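SWD1-like protein (Myceliophthora thermophila, PDB 6E29) probably serves as a WD-repeat beta-propeller subunit of COMPASS, a histone H3 methyltransferase complex. Local coordinates at residues L82-Q87 and I92-Q97; R103-R108 and H122-A127; V49-L54 and V59-R64. All coordinates share one frame; numbering follows the deposited sequence.

Contact 1 of 3, residues L82-Q87 and I92-Q97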
loop_
_atom_site.group_PDB
_atom_site.type_symbol
_atom_site.label_atom_id
_atom_site.label_comp_id
_atom_site.label_asym_id
_atom_site.label_seq_id
_atom_site.Cartn_x
_atom_site.Cartn_y
_atom_site.Cartn_z
ATOM N N LEU B 82 5.785 -1.867 14.333
ATOM C CA LEU B 82 5.548 -1.022 13.164
ATOM C C LEU B 82 6.668 -1.259 12.180
ATOM O O LEU B 82 7.845 -1.126 12.525
ATOM C CB LEU B 82 5.477 0.467 13.544
ATOM C CG LEU B 82 5.316 1.500 12.406
ATOM C CD1 LEU B 82 4.014 1.287 11.722
ATOM C CD2 LEU B 82 5.410 2.904 13.009
ATOM N N LEU B 83 6.305 -1.600 10.952
ATOM C CA LEU B 83 7.272 -1.866 9.912
ATOM C C LEU B 83 7.345 -0.642 9.002
ATOM O O LEU B 83 6.327 -0.194 8.475
ATOM C CB LEU B 83 6.832 -3.099 9.137
ATOM C CG LEU B 83 7.835 -3.627 8.139
ATOM C CD1 LEU B 83 8.897 -4.424 8.857
ATOM C CD2 LEU B 83 7.066 -4.500 7.112
ATOM N N SER B 84 8.526 -0.072 8.865
ATOM C CA SER B 84 8.720 1.103 8.019
ATOM C C SER B 84 9.705 0.804 6.892
ATOM O O SER B 84 10.665 0.045 7.061
ATOM C CB SER B 84 9.220 2.311 8.852
ATOM O OG SER B 84 10.415 1.975 9.604
ATOM N N ALA B 85 9.498 1.438 5.749
ATOM C CA ALA B 85 10.370 1.217 4.608
ATOM C C ALA B 85 10.750 2.563 4.015
ATOM O O ALA B 85 9.999 3.521 4.157
ATOM C CB ALA B 85 9.661 0.365 3.548
ATOM N N CYS B 86 11.894 2.642 3.325
ATOM C CA CYS B 86 12.329 3.933 2.799
ATOM C C CYS B 86 12.884 3.794 1.393
ATOM O O CYS B 86 13.137 2.696 0.905
ATOM C CB CYS B 86 13.386 4.592 3.707
ATOM S SG CYS B 86 14.992 3.792 3.740
ATOM N N GLN B 87 13.112 4.942 0.754
ATOM C CA GLN B 87 13.792 4.965 -0.533
ATOM C C GLN B 87 15.261 4.630 -0.414
ATOM O O GLN B 87 15.906 4.393 -1.444
ATOM C CB GLN B 87 13.653 6.335 -1.191
ATOM C CG GLN B 87 12.266 6.628 -1.687
ATOM C CD GLN B 87 12.089 8.056 -2.166
ATOM O OE1 GLN B 87 12.954 8.922 -1.952
ATOM N NE2 GLN B 87 10.958 8.317 -2.823
ATOM N N ILE B 92 12.608 -1.683 8.434
ATOM C CA ILE B 92 12.881 -1.810 9.872
ATOM C C ILE B 92 11.594 -2.192 10.590
ATOM O O ILE B 92 10.528 -1.633 10.300
ATOM C CB ILE B 92 13.452 -0.497 10.460
ATOM C CG1 ILE B 92 14.835 -0.185 9.871
ATOM C CG2 ILE B 92 13.471 -0.529 11.999
ATOM C CD1 ILE B 92 15.385 1.188 10.333
ATOM N N LEU B 93 11.695 -3.123 11.531
ATOM C CA LEU B 93 10.608 -3.478 12.427
ATOM C C LEU B 93 10.919 -2.863 13.779
ATOM O O LEU B 93 11.897 -3.258 14.439
ATOM C CB LEU B 93 10.426 -4.981 12.604
ATOM C CG LEU B 93 9.150 -5.213 13.430
ATOM C CD1 LEU B 93 7.974 -4.728 12.675
ATOM C CD2 LEU B 93 8.985 -6.674 13.699
ATOM N N TRP B 94 10.106 -1.874 14.158
ATOM C CA TRP B 94 10.211 -1.173 15.430
ATOM C C TRP B 94 9.382 -1.895 16.483
ATOM O O TRP B 94 8.261 -2.345 16.208
ATOM C CB TRP B 94 9.706 0.278 15.291
ATOM C CG TRP B 94 10.443 1.053 14.276
ATOM C CD1 TRP B 94 10.095 1.238 12.968
ATOM C CD2 TRP B 94 11.690 1.730 14.460
ATOM N NE1 TRP B 94 11.043 2.005 12.325
ATOM C CE2 TRP B 94 12.033 2.325 13.223
ATOM C CE3 TRP B 94 12.537 1.929 15.568
ATOM C CZ2 TRP B 94 13.192 3.094 13.056
ATOM C CZ3 TRP B 94 13.695 2.684 15.396
ATOM C CH2 TRP B 94 14.015 3.253 14.151
ATOM N N ASP B 95 9.920 -1.978 17.686
ATOM C CA ASP B 95 9.166 -2.372 18.868
ATOM C C ASP B 95 8.749 -1.078 19.589
ATOM O O ASP B 95 9.592 -0.349 20.132
ATOM C CB ASP B 95 10.026 -3.291 19.738
ATOM C CG ASP B 95 9.304 -3.822 20.974
ATOM O OD1 ASP B 95 8.153 -3.412 21.252
ATOM O OD2 ASP B 95 9.921 -4.661 21.671
ATOM N N LEU B 96 7.457 -0.757 19.524
ATOM C CA LEU B 96 6.963 0.463 20.155
ATOM C C LEU B 96 6.781 0.304 21.647
ATOM O O LEU B 96 6.543 1.308 22.331
ATOM C CB LEU B 96 5.642 0.887 19.537
ATOM C CG LEU B 96 5.739 1.093 18.030
ATOM C CD1 LEU B 96 4.413 1.595 17.481
ATOM C CD2 LEU B 96 6.884 2.030 17.677
ATOM N N GLN B 97 6.891 -0.918 22.176
ATOM C CA GLN B 97 6.883 -1.051 23.628
ATOM C C GLN B 97 8.069 -0.323 24.265
ATOM O O GLN B 97 7.928 0.241 25.358
ATOM C CB GLN B 97 6.872 -2.522 24.022
ATOM C CG GLN B 97 7.046 -2.762 25.489
ATOM C CD GLN B 97 6.908 -4.219 25.826
ATOM O OE1 GLN B 97 7.888 -4.892 26.159
ATOM N NE2 GLN B 97 5.687 -4.733 25.710
#
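The indole of Trp94 lies across the hairpin against Ser84 and the backbone of Leu82, its pyrrole edge turned to the neighbouring strand. Trp94 NE1 gives its hydrogen to Ser84 OG at 2.8 Å; the oxygen sits only 8° out of the indole plane, although the N-H bends to 149°. Beside that bond, Trp94 CD1 rests 3.3 Å from Leu82 O. Ile92, two residues earlier on the same strand, sets CG2 over one face of the indole. Ser84 OG has a second partner in His66 NE2, and this Trp-Ser-His series is consistent with the hydrogen-bond network characteristic of WD40 repeats; strands 81-86 and 90-95 are the two middle strands of one blade. Ser84 holds its hydroxyl between the backbone N and the carbonyl carbon (chi1 54°), which brings OG to the indole edge. Backbone bonds join Leu82 to Trp94 and Ser84 to Ile92 in both directions. On the other face of the sheet the non-hydrogen-bonded pair Leu83 and Leu93 meets through the CD1 methyls, 3.9 Å apart. At the strand end, Asp95 OD1 accepts from Gln97 N in an Asx turn and also forms a salt bridge with Arg80.

Contact 2 of 3, residues R103-R108 and H122-A127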
loop_
_atom_site.group_PDB
_atom_site.type_symbol
_atom_site.label_atom_id
_atom_site.label_comp_id
_atom_site.label_asym_id
_atom_site.label_seq_id
_atom_site.Cartn_x
_atom_site.Cartn_y
_atom_site.Cartn_z
ATOM N N ARG B 103 14.026 -5.404 14.375
ATOM C CA ARG B 103 14.601 -6.092 13.215
ATOM C C ARG B 103 14.903 -5.071 12.129
ATOM O O ARG B 103 14.246 -4.026 12.036
ATOM C CB ARG B 103 13.672 -7.149 12.596
ATOM C CG ARG B 103 13.282 -8.302 13.506
ATOM C CD ARG B 103 14.388 -9.313 13.608
ATOM N NE ARG B 103 14.081 -10.404 14.531
ATOM C CZ ARG B 103 14.389 -10.394 15.836
ATOM N NH1 ARG B 103 14.980 -9.330 16.382
ATOM N NH2 ARG B 103 14.102 -11.437 16.613
ATOM N N GLU B 104 15.864 -5.398 11.272
ATOM C CA GLU B 104 16.271 -4.480 10.213
ATOM C C GLU B 104 16.776 -5.249 8.995
ATOM O O GLU B 104 17.676 -6.082 9.122
ATOM C CB GLU B 104 17.371 -3.573 10.746
ATOM C CG GLU B 104 17.809 -2.527 9.778
ATOM C CD GLU B 104 18.773 -1.544 10.435
ATOM O OE1 GLU B 104 19.136 -0.550 9.776
ATOM O OE2 GLU B 104 19.177 -1.772 11.600
ATOM N N VAL B 105 16.249 -4.929 7.812
ATOM C CA VAL B 105 16.568 -5.649 6.579
ATOM C C VAL B 105 16.916 -4.634 5.495
ATOM O O VAL B 105 16.122 -3.725 5.215
ATOM C CB VAL B 105 15.398 -6.546 6.132
ATOM C CG1 VAL B 105 15.780 -7.375 4.861
ATOM C CG2 VAL B 105 14.938 -7.450 7.284
ATOM N N ARG B 106 18.108 -4.778 4.902
ATOM C CA ARG B 106 18.587 -3.888 3.847
ATOM C C ARG B 106 18.563 -4.586 2.489
ATOM O O ARG B 106 19.098 -5.692 2.338
ATOM C CB ARG B 106 19.998 -3.382 4.165
ATOM C CG ARG B 106 20.077 -2.818 5.585
ATOM C CD ARG B 106 21.482 -2.335 5.930
ATOM N NE ARG B 106 22.030 -3.069 7.078
ATOM C CZ ARG B 106 21.708 -2.810 8.341
ATOM N NH1 ARG B 106 20.861 -1.837 8.594
ATOM N NH2 ARG B 106 22.243 -3.512 9.345
ATOM N N PHE B 107 17.966 -3.933 1.503
ATOM C CA PHE B 107 17.865 -4.487 0.159
ATOM C C PHE B 107 18.880 -3.799 -0.751
ATOM O O PHE B 107 19.732 -3.040 -0.298
ATOM C CB PHE B 107 16.433 -4.352 -0.372
ATOM C CG PHE B 107 15.423 -5.157 0.400
ATOM C CD1 PHE B 107 14.695 -4.573 1.431
ATOM C CD2 PHE B 107 15.234 -6.511 0.127
ATOM C CE1 PHE B 107 13.779 -5.312 2.174
ATOM C CE2 PHE B 107 14.315 -7.264 0.860
ATOM C CZ PHE B 107 13.576 -6.647 1.895
ATOM N N ARG B 108 18.785 -4.035 -2.057
ATOM C CA ARG B 108 19.711 -3.429 -3.010
ATOM C C ARG B 108 19.030 -2.374 -3.882
ATOM O O ARG B 108 19.550 -2.019 -4.947
ATOM C CB ARG B 108 20.363 -4.506 -3.879
ATOM C CG ARG B 108 20.553 -5.867 -3.198
ATOM C CD ARG B 108 21.052 -6.926 -4.210
ATOM N NE ARG B 108 20.203 -6.967 -5.416
ATOM C CZ ARG B 108 19.480 -8.017 -5.823
ATOM N NH1 ARG B 108 19.496 -9.161 -5.143
ATOM N NH2 ARG B 108 18.744 -7.937 -6.930
ATOM N N HIS B 122 6.578 -11.360 12.287
ATOM C CA HIS B 122 7.890 -11.871 11.905
ATOM C C HIS B 122 7.998 -12.251 10.425
ATOM O O HIS B 122 8.958 -12.942 10.051
ATOM C CB HIS B 122 8.254 -13.089 12.758
ATOM C CG HIS B 122 8.504 -12.763 14.199
ATOM N ND1 HIS B 122 7.696 -13.227 15.213
ATOM C CD2 HIS B 122 9.445 -11.983 14.790
ATOM C CE1 HIS B 122 8.148 -12.774 16.371
ATOM N NE2 HIS B 122 9.208 -12.019 16.142
ATOM N N GLN B 123 7.040 -11.851 9.581
ATOM C CA GLN B 123 7.188 -12.041 8.148
ATOM C C GLN B 123 6.631 -10.820 7.448
ATOM O O GLN B 123 5.607 -10.283 7.865
ATOM C CB GLN B 123 6.464 -13.278 7.664
ATOM C CG GLN B 123 6.782 -13.596 6.230
ATOM C CD GLN B 123 5.825 -14.553 5.609
ATOM O OE1 GLN B 123 4.815 -14.157 5.028
ATOM N NE2 GLN B 123 6.180 -15.819 5.634
ATOM N N PHE B 124 7.317 -10.362 6.403
ATOM C CA PHE B 124 6.788 -9.284 5.589
ATOM C C PHE B 124 7.083 -9.545 4.119
ATOM O O PHE B 124 7.915 -10.405 3.757
ATOM C CB PHE B 124 7.332 -7.883 6.006
ATOM C CG PHE B 124 8.781 -7.647 5.664
ATOM C CD1 PHE B 124 9.159 -7.144 4.432
ATOM C CD2 PHE B 124 9.774 -7.888 6.625
ATOM C CE1 PHE B 124 10.521 -6.935 4.142
ATOM C CE2 PHE B 124 11.131 -7.698 6.325
ATOM C CZ PHE B 124 11.504 -7.223 5.078
ATOM N N ALA B 125 6.350 -8.829 3.286
ATOM C CA ALA B 125 6.544 -8.822 1.841
ATOM C C ALA B 125 6.842 -7.413 1.355
ATOM O O ALA B 125 6.192 -6.437 1.776
ATOM C CB ALA B 125 5.329 -9.376 1.103
ATOM N N ALA B 126 7.791 -7.296 0.430
ATOM C CA ALA B 126 8.153 -5.968 -0.074
ATOM C C ALA B 126 8.209 -5.945 -1.601
ATOM O O ALA B 126 8.541 -6.939 -2.248
ATOM C CB ALA B 126 9.488 -5.531 0.521
ATOM N N ALA B 127 7.861 -4.808 -2.176
ATOM C CA ALA B 127 8.071 -4.574 -3.604
ATOM C C ALA B 127 9.220 -3.574 -3.750
ATOM O O ALA B 127 9.297 -2.595 -3.000
ATOM C CB ALA B 127 6.776 -4.066 -4.267
#
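Phe107 and Phe124 reach toward each other from opposite directions and meet at their outer carbons, with Phe107 CZ 3.8 Å from Phe124 CE1. The ring planes stand nearly perpendicular, about 87° apart, yet each ring offers its edge to the other, so the pair is held by rim contacts without face-to-face overlap. Val105 adds a second contact to the Phe124 rim: Val105 CG2 lies near the plane of that ring, 3.9 Å from Phe124 CE2. The rim of Phe124 is thus shared, CE1 and CZ going to Phe107 and CE2 and CZ to the valine. Phe124 swings CG between its own backbone N and carbonyl carbon (chi1 71°), and from there the ring projects across to the other strand. Ala126, two residues on, approaches Phe107 CZ obliquely with its CB at 4.5 Å.

No hydrogen bond links the two segments, which belong to successive blades of the beta-propeller: strand 100-106 is the fourth strand, at one edge of its sheet, and strand 123-128 is the second strand of the next. The buried aromatic and aliphatic groups therefore fill the interface between blades. Val91 from the first blade and Val136 from the second both touch Phe107 and Phe124, extending the apolar layer. Arg145 makes a cation-pi contact with Phe107 and also donates from NH2 to Arg106 O.

Contact 3 of 3, residues V49-L54 and V59-R64; sequences VVIWDL and VARKLR
Val59 packs against Val50 and Trp52 on one face of the hairpin formed by strands 48-53 and 58-64, the last two strands of a WD40 propeller blade. From CB its branches diverge. Val59 CG1 lies 3.9 Å from Val50 CG1. With CG1 anti to the backbone N (chi1 165°), CG2 falls beside that N and meets both Val50 and the indole. Val59 CG2 comes within 3.5 Å of Val50 CG1, a tight carbon pair, and stands over the six-membered ring of Trp52 in a CH-pi contact, 3.8 Å from the centroid and 10° off the ring normal. Val50 CG1 lies over the same indole face, so the two methyls share it. A classic beta bulge follows Val59: Ala60 and Arg61 both oppose Ile51, whose O accepts a bond from Ala60 N at 2.8 Å and a weak one from Arg61 N. Beyond the bulge, Val49 and Leu63 exchange two nearly straight backbone bonds. Their side chains occupy the opposite face from Val59, together with Ile51 and Arg61. Here Ile51 and Arg61 run side by side, and the arginine's aliphatic part meets the isoleucine, with Arg61 CG 3.7 Å from Ile51 CG1.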
loop_
_atom_site.group_PDB
_atom_site.type_symbol
_atom_site.label_atom_id
_atom_site.label_comp_id
_atom_site.label_asym_id
_atom_site.label_seq_id
_atom_site.Cartn_x
_atom_site.Cartn_y
_atom_site.Cartn_z
ATOM N N VAL B 49 10.488 8.535 11.606
ATOM C CA VAL B 49 9.119 8.081 11.784
ATOM C C VAL B 49 8.576 8.634 13.090
ATOM O O VAL B 49 9.269 8.606 14.108
ATOM C CB VAL B 49 9.025 6.547 11.772
ATOM C CG1 VAL B 49 7.565 6.118 12.072
ATOM C CG2 VAL B 49 9.460 6.036 10.390
ATOM N N VAL B 50 7.355 9.184 13.042
ATOM C CA VAL B 50 6.743 9.843 14.184
ATOM C C VAL B 50 5.477 9.089 14.576
ATOM O O VAL B 50 4.667 8.714 13.723
ATOM C CB VAL B 50 6.451 11.332 13.895
ATOM C CG1 VAL B 50 5.828 12.010 15.125
ATOM C CG2 VAL B 50 7.745 12.039 13.528
ATOM N N ILE B 51 5.337 8.824 15.862
ATOM C CA ILE B 51 4.159 8.180 16.422
ATOM C C ILE B 51 3.385 9.282 17.135
ATOM O O ILE B 51 3.882 9.840 18.113
ATOM C CB ILE B 51 4.542 7.069 17.408
ATOM C CG1 ILE B 51 5.473 6.034 16.723
ATOM C CG2 ILE B 51 3.291 6.498 18.059
ATOM C CD1 ILE B 51 4.910 5.565 15.331
ATOM N N TRP B 52 2.185 9.608 16.635
ATOM C CA TRP B 52 1.321 10.622 17.252
ATOM C C TRP B 52 0.286 9.948 18.137
ATOM O O TRP B 52 -0.415 9.041 17.694
ATOM C CB TRP B 52 0.586 11.435 16.191
ATOM C CG TRP B 52 1.451 12.161 15.253
ATOM C CD1 TRP B 52 2.046 11.676 14.110
ATOM C CD2 TRP B 52 1.809 13.539 15.338
ATOM N NE1 TRP B 52 2.775 12.677 13.501
ATOM C CE2 TRP B 52 2.616 13.832 14.217
ATOM C CE3 TRP B 52 1.502 14.563 16.241
ATOM C CZ2 TRP B 52 3.144 15.093 14.004
ATOM C CZ3 TRP B 52 2.001 15.798 16.008
ATOM C CH2 TRP B 52 2.823 16.055 14.903
ATOM N N ASP B 53 0.195 10.394 19.389
ATOM C CA ASP B 53 -0.892 10.005 20.277
ATOM C C ASP B 53 -2.140 10.795 19.879
ATOM O O ASP B 53 -2.171 12.014 20.046
ATOM C CB ASP B 53 -0.465 10.299 21.712
ATOM C CG ASP B 53 -1.451 9.810 22.748
ATOM O OD1 ASP B 53 -1.006 9.343 23.818
ATOM O OD2 ASP B 53 -2.670 9.902 22.516
ATOM N N LEU B 54 -3.190 10.103 19.388
ATOM C CA LEU B 54 -4.369 10.808 18.854
ATOM C C LEU B 54 -5.214 11.449 19.951
ATOM O O LEU B 54 -5.941 12.407 19.687
ATOM C CB LEU B 54 -5.236 9.865 18.007
ATOM C CG LEU B 54 -4.421 9.366 16.819
ATOM C CD1 LEU B 54 -5.222 8.473 15.907
ATOM C CD2 LEU B 54 -3.885 10.590 16.078
ATOM N N VAL B 59 3.235 14.339 19.827
ATOM C CA VAL B 59 4.187 13.305 19.445
ATOM C C VAL B 59 4.488 12.445 20.660
ATOM O O VAL B 59 4.875 12.961 21.701
ATOM C CB VAL B 59 5.474 13.916 18.889
ATOM C CG1 VAL B 59 6.582 12.842 18.852
ATOM C CG2 VAL B 59 5.213 14.463 17.489
ATOM N N ALA B 60 4.315 11.131 20.519
ATOM C CA ALA B 60 4.607 10.155 21.555
ATOM C C ALA B 60 6.026 9.641 21.435
ATOM O O ALA B 60 6.703 9.456 22.449
ATOM C CB ALA B 60 3.634 8.982 21.492
ATOM N N ARG B 61 6.504 9.425 20.215
ATOM C CA ARG B 61 7.920 9.130 20.067
ATOM C C ARG B 61 8.362 9.362 18.634
ATOM O O ARG B 61 7.554 9.394 17.699
ATOM C CB ARG B 61 8.235 7.706 20.518
ATOM C CG ARG B 61 7.386 6.644 19.887
ATOM C CD ARG B 61 8.036 5.265 20.068
ATOM N NE ARG B 61 8.718 5.056 21.345
ATOM C CZ ARG B 61 8.108 4.572 22.422
ATOM N NH1 ARG B 61 6.819 4.273 22.342
ATOM N NH2 ARG B 61 8.765 4.362 23.551
ATOM N N LYS B 62 9.663 9.591 18.496
ATOM C CA LYS B 62 10.323 9.750 17.206
ATOM C C LYS B 62 11.320 8.609 17.027
ATOM O O LYS B 62 12.148 8.363 17.916
ATOM C CB LYS B 62 11.038 11.108 17.131
ATOM C CG LYS B 62 10.115 12.329 16.994
ATOM C CD LYS B 62 10.858 13.605 17.312
ATOM C CE LYS B 62 10.215 14.826 16.675
ATOM N NZ LYS B 62 8.767 14.903 17.013
ATOM N N LEU B 63 11.250 7.935 15.868
ATOM C CA LEU B 63 12.087 6.793 15.515
ATOM C C LEU B 63 12.997 7.201 14.368
ATOM O O LEU B 63 12.522 7.563 13.285
ATOM C CB LEU B 63 11.239 5.581 15.115
ATOM C CG LEU B 63 10.058 5.285 16.057
ATOM C CD1 LEU B 63 9.070 4.341 15.371
ATOM C CD2 LEU B 63 10.536 4.691 17.375
ATOM N N ARG B 64 14.298 7.142 14.599
ATOM C CA ARG B 64 15.273 7.541 13.586
ATOM C C ARG B 64 16.092 6.307 13.241
ATOM O O ARG B 64 16.956 5.877 14.009
ATOM C CB ARG B 64 16.109 8.731 14.087
ATOM C CG ARG B 64 15.214 9.831 14.711
ATOM C CD ARG B 64 15.896 11.191 14.869
ATOM N NE ARG B 64 15.345 11.974 15.976
ATOM C CZ ARG B 64 14.827 13.192 15.841
ATOM N NH1 ARG B 64 14.752 13.737 14.631
ATOM N NH2 ARG B 64 14.355 13.857 16.903
#

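In the fold
This chain is the beta-propeller domain of a longer protein. Contact 3 comes first along it, then contact 1, then contact 2. Contact 3 joins the third and fourth strands of one blade; contact 1, centre to centre about 12 Å from contact 3, joins the second and third of the next. These blades pack where Leu82 CD2 meets Ile51 CD1 and Trp94 CG meets Leu63 CD1. Contact 2, centred about 10 Å from contact 1, shares its sheet through strand 100-106 and reaches a third blade. Contacts 2 and 3 do not touch. Contacts 1 and 3 tie strands within blades by backbone bonds, whereas contact 2 is apolar packing between blades, of the kind that closes the ring of seven four-stranded sheets.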